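Local coordinates for protein chloride intracellular channel Clic (Drosophila melanogaster, PDB 2YV7) that might insert into membranes from a soluble GST-like form to make pH-dependent chloride channels, and may play a role in ethanol sensitivity, at residues Q44-D49 / K99-I104; D156-R161 / T202-Y207; K190-F195 / H230-Q235. All blocks are in the same frame, centred on the assembly; numbering follows the deposited sequence.

Interaction 1 of 3, residues Q44-D49 / K99-I104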
loop_
_atom_site.group_PDB
_atom_site.type_symbol
_atom_site.label_atom_id
_atom_site.label_comp_id
_atom_site.label_asym_id
_atom_site.label_seq_id
_atom_site.Cartn_x
_atom_site.Cartn_y
_atom_site.Cartn_z
ATOM N N GLN A 44 -1.797 -3.926 1.894
ATOM C CA GLN A 44 -0.628 -3.686 1.092
ATOM C C GLN A 44 0.486 -2.985 1.905
ATOM O O GLN A 44 1.683 -3.286 1.766
ATOM C CB GLN A 44 -0.995 -2.918 -0.226
ATOM C CG GLN A 44 0.243 -2.984 -1.147
ATOM C CD GLN A 44 0.188 -2.197 -2.457
ATOM O OE1 GLN A 44 -0.839 -1.664 -2.828
ATOM N NE2 GLN A 44 1.337 -2.163 -3.175
ATOM N N GLU A 45 0.074 -2.047 2.749
ATOM C CA GLU A 45 1.020 -1.271 3.554
ATOM C C GLU A 45 1.850 -2.248 4.456
ATOM O O GLU A 45 3.066 -2.169 4.498
ATOM C CB GLU A 45 0.295 -0.251 4.435
ATOM C CG GLU A 45 1.346 0.477 5.264
ATOM C CD GLU A 45 0.815 1.606 6.143
ATOM O OE1 GLU A 45 -0.332 1.975 6.006
ATOM O OE2 GLU A 45 1.569 2.135 7.007
ATOM N N TYR A 46 1.163 -3.121 5.148
ATOM C CA TYR A 46 1.840 -4.043 6.103
ATOM C C TYR A 46 2.578 -5.168 5.360
ATOM O O TYR A 46 3.650 -5.587 5.793
ATOM C CB TYR A 46 0.899 -4.547 7.218
ATOM C CG TYR A 46 0.197 -3.425 7.959
ATOM C CD1 TYR A 46 0.819 -2.173 8.100
ATOM C CD2 TYR A 46 -1.128 -3.554 8.408
ATOM C CE1 TYR A 46 0.172 -1.092 8.711
ATOM C CE2 TYR A 46 -1.764 -2.489 9.037
ATOM C CZ TYR A 46 -1.108 -1.268 9.175
ATOM O OH TYR A 46 -1.777 -0.193 9.767
ATOM N N PHE A 47 2.054 -5.615 4.215
ATOM C CA PHE A 47 2.785 -6.529 3.332
ATOM C C PHE A 47 4.114 -5.864 2.977
ATOM O O PHE A 47 5.171 -6.443 3.060
ATOM C CB PHE A 47 1.879 -6.773 2.097
ATOM C CG PHE A 47 2.304 -7.896 1.154
ATOM C CD1 PHE A 47 3.659 -8.259 0.953
ATOM C CD2 PHE A 47 1.332 -8.531 0.393
ATOM C CE1 PHE A 47 4.014 -9.280 0.024
ATOM C CE2 PHE A 47 1.685 -9.581 -0.531
ATOM C CZ PHE A 47 3.030 -9.925 -0.717
ATOM N N MET A 48 4.062 -4.590 2.548
ATOM C CA MET A 48 5.275 -3.901 2.156
ATOM C C MET A 48 6.275 -3.774 3.328
ATOM O O MET A 48 7.450 -3.988 3.104
ATOM C CB MET A 48 4.924 -2.495 1.618
ATOM C CG MET A 48 4.433 -2.605 0.200
ATOM S SD MET A 48 4.236 -0.972 -0.597
ATOM C CE MET A 48 5.954 -0.522 -0.816
ATOM N N ASP A 49 5.810 -3.376 4.521
ATOM C CA ASP A 49 6.699 -3.207 5.703
ATOM C C ASP A 49 7.393 -4.536 5.961
ATOM O O ASP A 49 8.625 -4.594 6.086
ATOM C CB ASP A 49 5.865 -2.823 6.928
ATOM C CG ASP A 49 5.449 -1.382 6.908
ATOM O OD1 ASP A 49 6.198 -0.603 6.320
ATOM O OD2 ASP A 49 4.492 -1.080 7.587
ATOM N N LYS A 99 -2.435 -1.685 16.147
ATOM C CA LYS A 99 -1.584 -2.586 16.961
ATOM C C LYS A 99 -0.602 -3.389 16.116
ATOM O O LYS A 99 0.497 -3.655 16.572
ATOM C CB LYS A 99 -2.405 -3.501 17.881
ATOM C CG LYS A 99 -3.400 -2.755 18.753
ATOM C CD LYS A 99 -4.031 -3.656 19.804
ATOM C CE LYS A 99 -5.174 -2.917 20.493
ATOM N NZ LYS A 99 -5.579 -3.623 21.740
ATOM N N ILE A 100 -0.991 -3.741 14.877
ATOM C CA ILE A 100 -0.072 -4.356 13.929
ATOM C C ILE A 100 1.105 -3.454 13.664
ATOM O O ILE A 100 2.250 -3.894 13.704
ATOM C CB ILE A 100 -0.784 -4.753 12.587
ATOM C CG1 ILE A 100 -1.882 -5.802 12.877
ATOM C CG2 ILE A 100 0.246 -5.208 11.545
ATOM C CD1 ILE A 100 -2.733 -6.244 11.688
ATOM N N GLU A 101 0.838 -2.165 13.380
ATOM C CA GLU A 101 1.951 -1.189 13.232
ATOM C C GLU A 101 2.870 -1.133 14.424
ATOM O O GLU A 101 4.100 -1.252 14.293
ATOM C CB GLU A 101 1.413 0.233 13.003
ATOM C CG GLU A 101 0.945 0.369 11.652
ATOM C CD GLU A 101 0.729 1.814 11.133
ATOM O OE1 GLU A 101 1.340 2.824 11.593
ATOM O OE2 GLU A 101 -0.065 1.885 10.194
ATOM N N ARG A 102 2.253 -0.929 15.582
ATOM C CA ARG A 102 2.953 -0.813 16.841
ATOM C C ARG A 102 3.788 -2.062 17.043
ATOM O O ARG A 102 4.943 -1.954 17.416
ATOM C CB ARG A 102 1.945 -0.582 17.983
ATOM C CG ARG A 102 2.473 0.192 19.184
ATOM C CD ARG A 102 1.322 0.871 19.947
ATOM N NE ARG A 102 1.803 1.906 20.876
ATOM C CZ ARG A 102 1.694 1.866 22.210
ATOM N NH1 ARG A 102 1.096 0.841 22.824
ATOM N NH2 ARG A 102 2.180 2.871 22.940
ATOM N N HIS A 103 3.226 -3.235 16.732
ATOM C CA HIS A 103 3.967 -4.510 16.873
ATOM C C HIS A 103 5.164 -4.608 15.933
ATOM O O HIS A 103 6.249 -5.026 16.334
ATOM C CB HIS A 103 3.049 -5.704 16.654
ATOM C CG HIS A 103 3.660 -7.008 17.039
ATOM N ND1 HIS A 103 4.395 -7.772 16.157
ATOM C CD2 HIS A 103 3.679 -7.668 18.227
ATOM C CE1 HIS A 103 4.812 -8.865 16.772
ATOM N NE2 HIS A 103 4.401 -8.822 18.027
ATOM N N ILE A 104 4.986 -4.203 14.668
ATOM C CA ILE A 104 6.079 -4.225 13.728
ATOM C C ILE A 104 7.180 -3.322 14.228
ATOM O O ILE A 104 8.341 -3.740 14.267
ATOM C CB ILE A 104 5.628 -3.811 12.268
ATOM C CG1 ILE A 104 4.634 -4.853 11.773
ATOM C CG2 ILE A 104 6.861 -3.758 11.298
ATOM C CD1 ILE A 104 4.017 -4.527 10.391
#
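The contact lies in the thioredoxin-like N-terminal domain, between helix 41-55, which falls largely in the region predicted to span the membrane after insertion, and helix 97-107. Their local axes run nearly parallel, 9° apart, but approach no closer than 11.3 Å, so side chains rather than backbones bridge the gap. Tyr46 CG stands anti to the carbonyl carbon, which sends the ring across to the other helix. There Tyr46 OH donates a hydrogen bond of 2.7 Å to Glu101 OE2, which receives it on the anti lone pair, away from its partner oxygen. OE2 sits at the ring edge, near its plane, while the carboxylate plane is turned 74° from the ring. Ile100 comes over one face instead: its CG2 is 4.2 Å from the Tyr46 ring centroid, a CH-pi contact. At the base of the tyrosine side chain, Ile104 CD1 reaches Tyr46 CB at 4.4 Å and Asp49 CB at 4.3 Å.

The extended Glu45 chain brings its OE2 to 3.6 Å from Glu101 OE2. Like charges this close would be expected to raise the proton affinity of one carboxylate or both. Tyr46 also touches Pro85, a residue of the calcium site, and Ile100 and Ile104 rest on Leu87 of strand 86-89. Two near-parallel helices packed side by side are characteristic of the thioredoxin fold of GST-like proteins.

Interaction 2 of 3, residues D156-R161 / T202-Y207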
loop_
_atom_site.group_PDB
_atom_site.type_symbol
_atom_site.label_atom_id
_atom_site.label_comp_id
_atom_site.label_asym_id
_atom_site.label_seq_id
_atom_site.Cartn_x
_atom_site.Cartn_y
_atom_site.Cartn_z
ATOM N N ASP A 156 6.252 18.610 -4.027
ATOM C CA ASP A 156 7.130 19.731 -3.682
ATOM C C ASP A 156 8.012 19.377 -2.482
ATOM O O ASP A 156 9.240 19.656 -2.498
ATOM C CB ASP A 156 6.262 20.993 -3.532
ATOM C CG ASP A 156 5.806 21.532 -4.878
ATOM O OD1 ASP A 156 6.123 20.954 -5.946
ATOM O OD2 ASP A 156 5.178 22.577 -4.832
ATOM N N HIS A 157 7.465 18.643 -1.512
ATOM C CA HIS A 157 8.339 17.916 -0.503
ATOM C C HIS A 157 9.479 17.077 -1.140
ATOM O O HIS A 157 10.645 17.280 -0.839
ATOM C CB HIS A 157 7.474 16.997 0.385
ATOM C CG HIS A 157 8.261 16.217 1.406
ATOM N ND1 HIS A 157 8.863 14.999 1.126
ATOM C CD2 HIS A 157 8.508 16.464 2.707
ATOM C CE1 HIS A 157 9.513 14.569 2.204
ATOM N NE2 HIS A 157 9.287 15.431 3.182
ATOM N N LEU A 158 9.133 16.128 -2.014
ATOM C CA LEU A 158 10.082 15.283 -2.700
ATOM C C LEU A 158 11.161 16.093 -3.467
ATOM O O LEU A 158 12.359 15.772 -3.419
ATOM C CB LEU A 158 9.333 14.347 -3.636
ATOM C CG LEU A 158 8.563 13.195 -2.927
ATOM C CD1 LEU A 158 7.623 12.557 -3.852
ATOM C CD2 LEU A 158 9.632 12.157 -2.261
ATOM N N SER A 159 10.703 17.123 -4.170
ATOM C CA SER A 159 11.567 18.004 -4.952
ATOM C C SER A 159 12.534 18.723 -3.999
ATOM O O SER A 159 13.747 18.810 -4.299
ATOM C CB SER A 159 10.638 18.981 -5.722
ATOM O OG SER A 159 11.350 19.914 -6.511
ATOM N N ALA A 160 12.034 19.210 -2.856
ATOM C CA ALA A 160 12.863 19.975 -1.889
ATOM C C ALA A 160 13.881 19.043 -1.237
ATOM O O ALA A 160 15.049 19.408 -1.082
ATOM C CB ALA A 160 12.052 20.627 -0.845
ATOM N N ARG A 161 13.452 17.820 -0.925
ATOM C CA ARG A 161 14.342 16.862 -0.245
ATOM C C ARG A 161 15.343 16.232 -1.196
ATOM O O ARG A 161 16.445 15.906 -0.782
ATOM C CB ARG A 161 13.539 15.827 0.561
ATOM C CG ARG A 161 12.621 16.432 1.705
ATOM C CD ARG A 161 13.373 16.626 3.040
ATOM N NE ARG A 161 12.516 16.898 4.208
ATOM C CZ ARG A 161 12.062 15.973 5.063
ATOM N NH1 ARG A 161 12.340 14.688 4.882
ATOM N NH2 ARG A 161 11.299 16.319 6.094
ATOM N N THR A 202 7.047 16.481 -11.545
ATOM C CA THR A 202 8.245 15.692 -11.857
ATOM C C THR A 202 8.776 14.822 -10.716
ATOM O O THR A 202 9.131 13.660 -10.957
ATOM C CB THR A 202 9.360 16.599 -12.452
ATOM O OG1 THR A 202 8.834 17.227 -13.630
ATOM C CG2 THR A 202 10.533 15.754 -12.953
ATOM N N ALA A 203 8.821 15.356 -9.506
ATOM C CA ALA A 203 9.443 14.602 -8.354
ATOM C C ALA A 203 8.535 13.420 -7.951
ATOM O O ALA A 203 9.015 12.321 -7.557
ATOM C CB ALA A 203 9.679 15.495 -7.220
ATOM N N LEU A 204 7.234 13.661 -8.047
ATOM C CA LEU A 204 6.231 12.615 -7.778
ATOM C C LEU A 204 6.299 11.492 -8.817
ATOM O O LEU A 204 6.226 10.306 -8.482
ATOM C CB LEU A 204 4.832 13.241 -7.651
ATOM C CG LEU A 204 3.756 12.244 -7.122
ATOM C CD1 LEU A 204 4.097 11.677 -5.705
ATOM C CD2 LEU A 204 2.351 12.865 -7.172
ATOM N N TRP A 205 6.462 11.856 -10.086
ATOM C CA TRP A 205 6.513 10.828 -11.132
ATOM C C TRP A 205 7.799 10.044 -10.965
ATOM O O TRP A 205 7.817 8.828 -11.115
ATOM C CB TRP A 205 6.369 11.485 -12.523
ATOM C CG TRP A 205 4.958 11.619 -12.906
ATOM C CD1 TRP A 205 4.261 12.784 -13.156
ATOM C CD2 TRP A 205 4.018 10.539 -13.066
ATOM N NE1 TRP A 205 2.964 12.480 -13.471
ATOM C CE2 TRP A 205 2.776 11.124 -13.427
ATOM C CE3 TRP A 205 4.123 9.129 -12.946
ATOM C CZ2 TRP A 205 1.623 10.365 -13.686
ATOM C CZ3 TRP A 205 2.956 8.335 -13.178
ATOM C CH2 TRP A 205 1.722 8.971 -13.551
ATOM N N ARG A 206 8.850 10.734 -10.545
ATOM C CA ARG A 206 10.158 10.081 -10.296
ATOM C C ARG A 206 10.026 9.119 -9.087
ATOM O O ARG A 206 10.550 8.014 -9.107
ATOM C CB ARG A 206 11.219 11.137 -10.086
ATOM C CG ARG A 206 12.638 10.602 -9.777
ATOM C CD ARG A 206 13.733 11.726 -9.686
ATOM N NE ARG A 206 13.269 13.034 -9.184
ATOM C CZ ARG A 206 13.159 14.148 -9.936
ATOM N NH1 ARG A 206 13.489 14.133 -11.237
ATOM N NH2 ARG A 206 12.720 15.294 -9.396
ATOM N N TYR A 207 9.281 9.523 -8.061
ATOM C CA TYR A 207 9.038 8.645 -6.926
ATOM C C TYR A 207 8.283 7.363 -7.388
ATOM O O TYR A 207 8.636 6.246 -6.992
ATOM C CB TYR A 207 8.181 9.433 -5.898
ATOM C CG TYR A 207 7.846 8.728 -4.613
ATOM C CD1 TYR A 207 8.780 8.584 -3.582
ATOM C CD2 TYR A 207 6.555 8.250 -4.417
ATOM C CE1 TYR A 207 8.453 7.978 -2.349
ATOM C CE2 TYR A 207 6.183 7.635 -3.173
ATOM C CZ TYR A 207 7.109 7.522 -2.162
ATOM O OH TYR A 207 6.677 6.944 -1.004
#
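No hydrogen bond joins residues 156-161 to 202-207; van der Waals contact alone holds them, burying 203 Å² in total. The tightest packing is around the Ala203 methyl. Ala203 CB lies 3.6 Å from Ser159 N and 3.8 Å from Leu158 CB, so its methyl sits directly against the opposing backbone. So small a side chain lets the local axes come within 8.1 Å. They cross almost perpendicularly, at 86°, where the end of helix 141-161 meets the start of helix 202-212 in the all-helical C-terminal domain of the GST fold.

Leu158 supplies the branched apolar surface. With CG anti to the carbonyl carbon, both methyls meet Tyr207, and CD1 also touches Leu204 CD1: CD1 reaches Tyr207 CB at 3.8 Å and Leu204 CD1 at 4.1 Å, whereas CD2 approaches Tyr207 CD1 at 3.9 Å. The leucine and tyrosine side chains cross at about a right angle. Leu204 extends the apolar patch back along helix 141-161, onto Leu151 and Ile154.

Polar anchoring comes from outside the pair. Tyr207 OH is hydrogen-bonded to Asp175 OD1 of helix 173-193, fixing the far end of the ring that Leu158 meets near its base.

Interaction 3 of 3, residues K190-F195 / H230-Q235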
loop_
_atom_site.group_PDB
_atom_site.type_symbol
_atom_site.label_atom_id
_atom_site.label_comp_id
_atom_site.label_asym_id
_atom_site.label_seq_id
_atom_site.Cartn_x
_atom_site.Cartn_y
_atom_site.Cartn_z
ATOM N N LYS A 190 -8.322 7.071 -12.835
ATOM C CA LYS A 190 -8.423 7.080 -14.304
ATOM C C LYS A 190 -9.673 6.335 -14.731
ATOM O O LYS A 190 -10.519 6.855 -15.499
ATOM C CB LYS A 190 -7.252 6.381 -14.886
ATOM C CG LYS A 190 -7.224 6.428 -16.376
ATOM C CD LYS A 190 -6.302 5.307 -16.832
ATOM C CE LYS A 190 -5.515 5.785 -17.974
ATOM N NZ LYS A 190 -5.230 7.238 -17.705
ATOM N N TYR A 191 -9.861 5.133 -14.166
ATOM C CA TYR A 191 -11.017 4.309 -14.616
ATOM C C TYR A 191 -12.362 4.995 -14.360
ATOM O O TYR A 191 -13.240 5.151 -15.255
ATOM C CB TYR A 191 -10.987 2.955 -13.897
ATOM C CG TYR A 191 -12.118 2.021 -14.285
ATOM C CD1 TYR A 191 -13.377 2.077 -13.649
ATOM C CD2 TYR A 191 -11.947 1.153 -15.339
ATOM C CE1 TYR A 191 -14.442 1.214 -14.031
ATOM C CE2 TYR A 191 -12.951 0.291 -15.698
ATOM C CZ TYR A 191 -14.200 0.352 -15.067
ATOM O OH TYR A 191 -15.182 -0.504 -15.460
ATOM N N PHE A 192 -12.552 5.452 -13.136
ATOM C CA PHE A 192 -13.878 5.962 -12.753
ATOM C C PHE A 192 -14.137 7.371 -13.217
ATOM O O PHE A 192 -15.260 7.632 -13.686
ATOM C CB PHE A 192 -14.122 5.881 -11.226
ATOM C CG PHE A 192 -14.245 4.453 -10.761
ATOM C CD1 PHE A 192 -15.433 3.753 -10.950
ATOM C CD2 PHE A 192 -13.168 3.808 -10.223
ATOM C CE1 PHE A 192 -15.543 2.419 -10.579
ATOM C CE2 PHE A 192 -13.268 2.485 -9.865
ATOM C CZ PHE A 192 -14.458 1.780 -10.039
ATOM N N VAL A 193 -13.157 8.262 -13.060
ATOM C CA VAL A 193 -13.444 9.715 -13.321
ATOM C C VAL A 193 -12.431 10.363 -14.247
ATOM O O VAL A 193 -12.382 11.598 -14.346
ATOM C CB VAL A 193 -13.639 10.548 -11.988
ATOM C CG1 VAL A 193 -14.908 10.053 -11.260
ATOM C CG2 VAL A 193 -12.391 10.460 -11.104
ATOM N N ASP A 194 -11.714 9.563 -15.029
ATOM C CA ASP A 194 -10.710 10.115 -15.932
ATOM C C ASP A 194 -9.767 11.147 -15.306
ATOM O O ASP A 194 -9.455 12.206 -15.910
ATOM C CB ASP A 194 -11.383 10.754 -17.162
ATOM C CG ASP A 194 -10.422 10.928 -18.323
ATOM O OD1 ASP A 194 -9.354 10.190 -18.428
ATOM O OD2 ASP A 194 -10.757 11.834 -19.144
ATOM N N PHE A 195 -9.376 10.890 -14.066
ATOM C CA PHE A 195 -8.341 11.683 -13.417
ATOM C C PHE A 195 -6.998 11.154 -13.769
ATOM O O PHE A 195 -6.769 9.913 -13.756
ATOM C CB PHE A 195 -8.518 11.607 -11.878
ATOM C CG PHE A 195 -7.506 12.399 -11.130
ATOM C CD1 PHE A 195 -7.632 13.793 -11.028
ATOM C CD2 PHE A 195 -6.415 11.759 -10.546
ATOM C CE1 PHE A 195 -6.700 14.533 -10.298
ATOM C CE2 PHE A 195 -5.469 12.468 -9.885
ATOM C CZ PHE A 195 -5.576 13.837 -9.727
ATOM N N HIS A 230 -12.757 -3.510 -6.454
ATOM C CA HIS A 230 -12.839 -3.032 -5.075
ATOM C C HIS A 230 -13.740 -1.821 -4.974
ATOM O O HIS A 230 -14.707 -1.832 -4.197
ATOM C CB HIS A 230 -11.414 -2.770 -4.584
ATOM C CG HIS A 230 -11.301 -2.253 -3.185
ATOM N ND1 HIS A 230 -11.077 -3.082 -2.098
ATOM C CD2 HIS A 230 -11.276 -0.986 -2.704
ATOM C CE1 HIS A 230 -10.954 -2.345 -1.005
ATOM N NE2 HIS A 230 -11.065 -1.069 -1.347
ATOM N N TYR A 231 -13.482 -0.774 -5.777
ATOM C CA TYR A 231 -14.383 0.376 -5.824
ATOM C C TYR A 231 -15.748 0.144 -6.461
ATOM O O TYR A 231 -16.701 0.809 -6.105
ATOM C CB TYR A 231 -13.673 1.613 -6.423
ATOM C CG TYR A 231 -12.505 1.970 -5.558
ATOM C CD1 TYR A 231 -12.678 2.671 -4.354
ATOM C CD2 TYR A 231 -11.230 1.561 -5.911
ATOM C CE1 TYR A 231 -11.573 2.936 -3.484
ATOM C CE2 TYR A 231 -10.138 1.828 -5.085
ATOM C CZ TYR A 231 -10.307 2.528 -3.906
ATOM O OH TYR A 231 -9.238 2.762 -3.126
ATOM N N LYS A 232 -15.857 -0.766 -7.416
ATOM C CA LYS A 232 -17.145 -1.042 -8.025
ATOM C C LYS A 232 -18.093 -1.591 -6.956
ATOM O O LYS A 232 -19.219 -1.141 -6.822
ATOM C CB LYS A 232 -17.010 -2.082 -9.130
ATOM C CG LYS A 232 -16.602 -1.534 -10.455
ATOM C CD LYS A 232 -16.829 -2.577 -11.540
ATOM C CE LYS A 232 -16.239 -2.118 -12.842
ATOM N NZ LYS A 232 -17.191 -1.263 -13.634
ATOM N N LEU A 233 -17.616 -2.544 -6.160
ATOM C CA LEU A 233 -18.439 -3.123 -5.107
ATOM C C LEU A 233 -18.825 -2.060 -4.094
ATOM O O LEU A 233 -19.957 -2.035 -3.611
ATOM C CB LEU A 233 -17.704 -4.236 -4.393
ATOM C CG LEU A 233 -16.968 -5.296 -5.200
ATOM C CD1 LEU A 233 -16.504 -6.361 -4.238
ATOM C CD2 LEU A 233 -17.873 -5.895 -6.239
ATOM N N GLN A 234 -17.885 -1.170 -3.787
ATOM C CA GLN A 234 -18.167 -0.037 -2.908
ATOM C C GLN A 234 -19.319 0.815 -3.422
ATOM O O GLN A 234 -20.084 1.345 -2.628
ATOM C CB GLN A 234 -16.933 0.839 -2.731
ATOM C CG GLN A 234 -15.900 0.248 -1.815
ATOM C CD GLN A 234 -14.890 1.276 -1.343
ATOM O OE1 GLN A 234 -13.812 0.919 -0.839
ATOM N NE2 GLN A 234 -15.230 2.573 -1.505
ATOM N N GLN A 235 -19.442 0.926 -4.745
ATOM C CA GLN A 235 -20.467 1.756 -5.382
ATOM C C GLN A 235 -21.621 0.908 -5.955
ATOM O O GLN A 235 -22.556 1.439 -6.589
ATOM C CB GLN A 235 -19.828 2.646 -6.460
ATOM C CG GLN A 235 -18.749 3.629 -5.917
ATOM C CD GLN A 235 -17.758 4.124 -6.988
ATOM O OE1 GLN A 235 -16.734 4.732 -6.669
ATOM N NE2 GLN A 235 -18.066 3.864 -8.254
#
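Lys232, on helix 224-235 of the all-helical GST-like C-terminal domain, reaches along the surface to the end of helix 173-193. At its root, CB is set so that CG stands anti to the carbonyl carbon and beside the backbone N. That places CG in the plane of the Phe192 ring, at its edge, 4.0 Å from Phe192 CZ. The chain then runs extended through CD to CE, past Phe192 and toward Tyr191. CE approaches Tyr191 OH at 3.3 Å, and a bend at chi4 (-86°) turns NZ onto the same oxygen. CG thus serves Phe192, while CE and NZ both serve Tyr191.

Phe192 is the hub of the apolar part. Its CE2 lies 3.6 Å from Tyr231 CB, the two side chains crossing at about a right angle, and its CZ lies 3.9 Å from Lys232 N. One face is covered from its own helix by Tyr191 CD1, 3.5 Å above the ring centre. Gln235 comes tip to tip with the phenyl, its amide plane 71° from the ring, but it is poorly ordered and this end of the contact is less certain. Ile228, from the same helix as Lys232, also touches both Tyr191 and Phe192, while the Tyr231 ring leads away to hydrogen-bond through OH with Tyr129 OH.

Tyr191 itself is exposed, so the polar bridge lies at the protein surface: Lys232 NZ donates to Tyr191 OH over 2.8 Å, approaching at the edge of the phenol, near its plane.

In the fold
From the N terminus, interaction 1 is complete before the others begin. It closes a loop of 49 residues, 14 of them strand, and joins two helices within the thioredoxin-like domain. The other two follow in the helical domain: interaction 2 joins helix 141-161 to helix 202-212, and interaction 3 joins the end of helix 173-193 to helix 224-235. Their segments alternate, so they cross: helix 173-193, inside the loop of interaction 2, supplies the helical part of segment 190-195, and helix 202-212 lies inside the loop of interaction 3. Centres are about 25 to 26 Å apart pairwise, nearest atoms about 8 to 9 Å, and interactions 1 and 3 fall on opposite sides of the chain's centre.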